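Local structure of selenium-binding protein (Sulfolobus tokodaii, 2ECE) at residues A[9-21]-A[450-462]. The protein is of unproven function but is a seven-bladed beta-propeller of the selenium-binding protein family that may bind selenium. Sequence-based numbering, arbitrary orientation.
Sequences DPTFYPSPKMAMK and SGGDASSDSYCYP
Y459 lies against the start of helix 16-20, illustrating how the two ends of a closed propeller chain can be fastened by aromatic packing and a few polar ties. One face of its ring receives the S15-P16 peptide, with P16 N 4.0 Å above the plane, while P16 CG reaches Y459 CD1 at 3.7 Å. At the ring edge, in plane, sits Y13 O, 3.3 Å from Y459 CD2, and the methyl of A19 touches the phenol end. Y459 CG is anti to its carbonyl carbon (chi1 -45°), which sets that face against the peptide. With an alanine here, P16 and A19 are likely to lose their aromatic partner, leaving a gap against the helix start. Y13 points toward segment 450-462: Y13 OH donates to G451 O at 2.5 Å, a very short bond in the ring plane, while T11 O and A19 CA flank opposite faces. T11 CG2 rests 3.8 Å from G451 CA. Near the C-terminus, P14 O accepts a weak bond from Y461 N (3.3 Å); water 1, accepting from C460 N, possibly bridges to P14 O. The C460-C86 disulfide ties this tail covalently to the body. Aromatic and proline side chains thus pack against backbone peptides, the direct polar links being accepted by carbonyl oxygens.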
loop_
_atom_site.group_PDB
_atom_site.type_symbol
_atom_site.label_atom_id
_atom_site.label_comp_id
_atom_site.label_asym_id
_atom_site.label_seq_id
_atom_site.Cartn_x
_atom_site.Cartn_y
_atom_site.Cartn_z
ATOM N N ASP A 9 21.809 13.209 0.385
ATOM C CA ASP A 9 21.468 11.913 -0.175
ATOM C C ASP A 9 21.024 12.124 -1.622
ATOM O O ASP A 9 20.129 12.921 -1.897
ATOM C CB ASP A 9 20.337 11.274 0.631
ATOM C CG ASP A 9 20.170 9.803 0.331
ATOM O OD1 ASP A 9 19.991 9.451 -0.855
ATOM O OD2 ASP A 9 20.218 9.000 1.285
ATOM N N PRO A 10 21.660 11.423 -2.568
ATOM C CA PRO A 10 21.297 11.564 -3.981
ATOM C C PRO A 10 19.898 11.056 -4.344
ATOM O O PRO A 10 19.396 11.343 -5.428
ATOM C CB PRO A 10 22.409 10.801 -4.699
ATOM C CG PRO A 10 22.797 9.755 -3.698
ATOM C CD PRO A 10 22.836 10.549 -2.415
ATOM N N THR A 11 19.260 10.306 -3.449
ATOM C CA THR A 11 17.919 9.814 -3.750
ATOM C C THR A 11 16.828 10.723 -3.184
ATOM O O THR A 11 15.640 10.423 -3.304
ATOM C CB THR A 11 17.706 8.382 -3.233
ATOM O OG1 THR A 11 17.884 8.352 -1.814
ATOM C CG2 THR A 11 18.694 7.429 -3.898
ATOM N N PHE A 12 17.229 11.825 -2.552
ATOM C CA PHE A 12 16.256 12.781 -2.033
ATOM C C PHE A 12 15.966 13.730 -3.193
ATOM O O PHE A 12 16.885 14.313 -3.769
ATOM C CB PHE A 12 16.823 13.592 -0.866
ATOM C CG PHE A 12 16.937 12.830 0.426
ATOM C CD1 PHE A 12 16.489 11.514 0.535
ATOM C CD2 PHE A 12 17.499 13.438 1.545
ATOM C CE1 PHE A 12 16.602 10.817 1.737
ATOM C CE2 PHE A 12 17.615 12.753 2.749
ATOM C CZ PHE A 12 17.164 11.432 2.846
ATOM N N TYR A 13 14.693 13.884 -3.534
ATOM C CA TYR A 13 14.305 14.756 -4.631
ATOM C C TYR A 13 13.450 15.890 -4.080
ATOM O O TYR A 13 12.518 15.650 -3.315
ATOM C CB TYR A 13 13.516 13.951 -5.672
ATOM C CG TYR A 13 14.074 12.561 -5.911
ATOM C CD1 TYR A 13 13.392 11.428 -5.451
ATOM C CD2 TYR A 13 15.288 12.377 -6.580
ATOM C CE1 TYR A 13 13.900 10.140 -5.648
ATOM C CE2 TYR A 13 15.814 11.093 -6.784
ATOM C CZ TYR A 13 15.110 9.977 -6.315
ATOM O OH TYR A 13 15.612 8.711 -6.518
ATOM N N PRO A 14 13.758 17.144 -4.455
ATOM C CA PRO A 14 12.972 18.281 -3.956
ATOM C C PRO A 14 11.520 18.212 -4.410
ATOM O O PRO A 14 10.599 18.480 -3.639
ATOM C CB PRO A 14 13.675 19.497 -4.576
ATOM C CG PRO A 14 15.065 19.015 -4.842
ATOM C CD PRO A 14 14.837 17.611 -5.341
ATOM N N SER A 15 11.333 17.830 -5.666
ATOM C CA SER A 15 10.011 17.788 -6.272
ATOM C C SER A 15 9.741 16.566 -7.133
ATOM O O SER A 15 10.654 15.807 -7.463
ATOM C CB SER A 15 9.857 19.005 -7.162
ATOM O OG SER A 15 10.913 19.006 -8.105
ATOM N N PRO A 16 8.471 16.378 -7.525
ATOM C CA PRO A 16 8.051 15.257 -8.366
ATOM C C PRO A 16 8.832 15.258 -9.680
ATOM O O PRO A 16 9.312 14.215 -10.127
ATOM C CB PRO A 16 6.565 15.535 -8.571
ATOM C CG PRO A 16 6.176 16.103 -7.245
ATOM C CD PRO A 16 7.294 17.100 -7.007
ATOM N N LYS A 17 8.953 16.437 -10.290
ATOM C CA LYS A 17 9.684 16.595 -11.549
ATOM C C LYS A 17 11.119 16.097 -11.401
ATOM O O LYS A 17 11.618 15.372 -12.259
ATOM C CB LYS A 17 9.693 18.073 -11.984
ATOM C CG LYS A 17 10.460 18.369 -13.282
ATOM C CD LYS A 17 10.503 19.884 -13.576
ATOM C CE LYS A 17 11.508 20.233 -14.677
ATOM N NZ LYS A 17 11.634 21.709 -14.924
ATOM N N MET A 18 11.782 16.480 -10.314
ATOM C CA MET A 18 13.159 16.048 -10.110
ATOM C C MET A 18 13.235 14.545 -9.857
ATOM O O MET A 18 14.190 13.884 -10.269
ATOM C CB MET A 18 13.804 16.799 -8.939
ATOM C CG MET A 18 14.002 18.288 -9.185
ATOM S SD MET A 18 14.831 18.630 -10.752
ATOM C CE MET A 18 13.507 19.479 -11.644
ATOM N N ALA A 19 12.233 14.007 -9.173
ATOM C CA ALA A 19 12.214 12.575 -8.888
ATOM C C ALA A 19 12.086 11.781 -10.188
ATOM O O ALA A 19 12.722 10.738 -10.356
ATOM C CB ALA A 19 11.050 12.237 -7.945
ATOM N N MET A 20 11.267 12.287 -11.106
ATOM C CA MET A 20 11.040 11.626 -12.395
ATOM C C MET A 20 12.285 11.527 -13.272
ATOM O O MET A 20 12.470 10.540 -13.987
ATOM C CB MET A 20 9.958 12.360 -13.188
ATOM C CG MET A 20 8.548 12.173 -12.680
ATOM S SD MET A 20 7.351 12.850 -13.848
ATOM C CE MET A 20 7.426 11.620 -15.161
ATOM N N LYS A 21 13.129 12.552 -13.214
ATOM C CA LYS A 21 14.340 12.610 -14.024
ATOM C C LYS A 21 15.548 11.890 -13.428
ATOM O O LYS A 21 16.601 11.832 -14.056
ATOM C CB LYS A 21 14.710 14.074 -14.295
ATOM C CG LYS A 21 13.662 14.868 -15.065
ATOM C CD LYS A 21 13.576 14.425 -16.522
ATOM C CE LYS A 21 12.687 15.361 -17.342
ATOM N NZ LYS A 21 12.654 14.998 -18.789
ATOM N N SER A 450 14.486 0.560 -5.160
ATOM C CA SER A 450 15.688 1.240 -4.696
ATOM C C SER A 450 15.685 2.651 -5.287
ATOM O O SER A 450 15.416 2.828 -6.471
ATOM C CB SER A 450 16.940 0.481 -5.150
ATOM O OG SER A 450 16.974 0.334 -6.561
ATOM N N GLY A 451 15.958 3.653 -4.458
ATOM C CA GLY A 451 15.965 5.020 -4.953
ATOM C C GLY A 451 14.619 5.718 -4.862
ATOM O O GLY A 451 14.485 6.874 -5.262
ATOM N N GLY A 452 13.614 5.020 -4.339
ATOM C CA GLY A 452 12.295 5.617 -4.206
ATOM C C GLY A 452 11.343 5.283 -5.342
ATOM O O GLY A 452 11.771 4.951 -6.443
ATOM N N ASP A 453 10.045 5.367 -5.067
ATOM C CA ASP A 453 9.029 5.081 -6.067
ATOM C C ASP A 453 7.845 6.026 -5.911
ATOM O O ASP A 453 7.933 7.034 -5.207
ATOM C CB ASP A 453 8.571 3.619 -5.960
ATOM C CG ASP A 453 8.246 3.215 -4.536
ATOM O OD1 ASP A 453 7.361 3.849 -3.938
ATOM O OD2 ASP A 453 8.881 2.267 -4.014
ATOM N N ALA A 454 6.735 5.694 -6.559
ATOM C CA ALA A 454 5.546 6.534 -6.531
ATOM C C ALA A 454 4.725 6.565 -5.236
ATOM O O ALA A 454 3.802 7.377 -5.123
ATOM C CB ALA A 454 4.640 6.162 -7.699
ATOM N N SER A 455 5.029 5.702 -4.268
ATOM C CA SER A 455 4.258 5.706 -3.024
ATOM C C SER A 455 5.143 5.741 -1.785
ATOM O O SER A 455 4.653 5.651 -0.659
ATOM C CB SER A 455 3.342 4.478 -2.949
ATOM O OG SER A 455 4.064 3.308 -2.596
ATOM N N SER A 456 6.442 5.895 -1.995
ATOM C CA SER A 456 7.392 5.913 -0.892
ATOM C C SER A 456 7.792 7.306 -0.420
ATOM O O SER A 456 8.176 7.473 0.737
ATOM C CB SER A 456 8.661 5.168 -1.297
ATOM O OG SER A 456 9.355 5.890 -2.301
ATOM N N ASP A 457 7.705 8.292 -1.316
ATOM C CA ASP A 457 8.114 9.665 -1.017
ATOM C C ASP A 457 7.043 10.731 -1.203
ATOM O O ASP A 457 6.165 10.607 -2.051
ATOM C CB ASP A 457 9.288 10.073 -1.918
ATOM C CG ASP A 457 10.559 9.320 -1.618
ATOM O OD1 ASP A 457 10.506 8.078 -1.502
ATOM O OD2 ASP A 457 11.615 9.977 -1.516
ATOM N N SER A 458 7.134 11.785 -0.401
ATOM C CA SER A 458 6.237 12.928 -0.531
ATOM C C SER A 458 7.215 14.090 -0.704
ATOM O O SER A 458 8.354 14.017 -0.247
ATOM C CB SER A 458 5.347 13.111 0.708
ATOM O OG SER A 458 6.111 13.217 1.891
ATOM N N TYR A 459 6.789 15.149 -1.376
ATOM C CA TYR A 459 7.694 16.261 -1.634
ATOM C C TYR A 459 7.240 17.603 -1.060
ATOM O O TYR A 459 6.048 17.814 -0.820
ATOM C CB TYR A 459 7.906 16.356 -3.145
ATOM C CG TYR A 459 8.153 14.999 -3.774
ATOM C CD1 TYR A 459 7.090 14.204 -4.215
ATOM C CD2 TYR A 459 9.441 14.474 -3.857
ATOM C CE1 TYR A 459 7.304 12.919 -4.714
ATOM C CE2 TYR A 459 9.668 13.189 -4.357
ATOM C CZ TYR A 459 8.596 12.420 -4.778
ATOM O OH TYR A 459 8.818 11.147 -5.244
ATOM N N CYS A 460 8.196 18.499 -0.827
ATOM C CA CYS A 460 7.870 19.815 -0.293
ATOM C C CYS A 460 7.991 20.938 -1.317
ATOM O O CYS A 460 7.757 22.099 -0.994
ATOM C CB CYS A 460 8.735 20.138 0.929
ATOM S SG CYS A 460 7.951 19.619 2.487
ATOM N N TYR A 461 8.348 20.601 -2.548
ATOM C CA TYR A 461 8.485 21.624 -3.579
ATOM C C TYR A 461 7.791 21.204 -4.865
ATOM O O TYR A 461 7.828 20.035 -5.252
ATOM C CB TYR A 461 9.968 21.927 -3.834
ATOM C CG TYR A 461 10.704 22.244 -2.555
ATOM C CD1 TYR A 461 11.201 21.219 -1.744
ATOM C CD2 TYR A 461 10.809 23.564 -2.091
ATOM C CE1 TYR A 461 11.774 21.494 -0.505
ATOM C CE2 TYR A 461 11.377 23.848 -0.847
ATOM C CZ TYR A 461 11.852 22.805 -0.059
ATOM O OH TYR A 461 12.364 23.065 1.189
ATOM N N PRO A 462 7.137 22.159 -5.540
ATOM C CA PRO A 462 6.419 21.895 -6.788
ATOM C C PRO A 462 7.315 21.654 -7.996
ATOM O O PRO A 462 6.856 21.109 -8.999
ATOM C CB PRO A 462 5.555 23.138 -6.948
ATOM C CG PRO A 462 6.452 24.207 -6.424
ATOM C CD PRO A 462 6.987 23.572 -5.147
ATOM O OXT PRO A 462 8.494 22.059 -7.920
HETATM O O HOH W 1 11.107 17.537 -0.770
HETATM O O HOH W 2 7.351 18.838 -9.813
#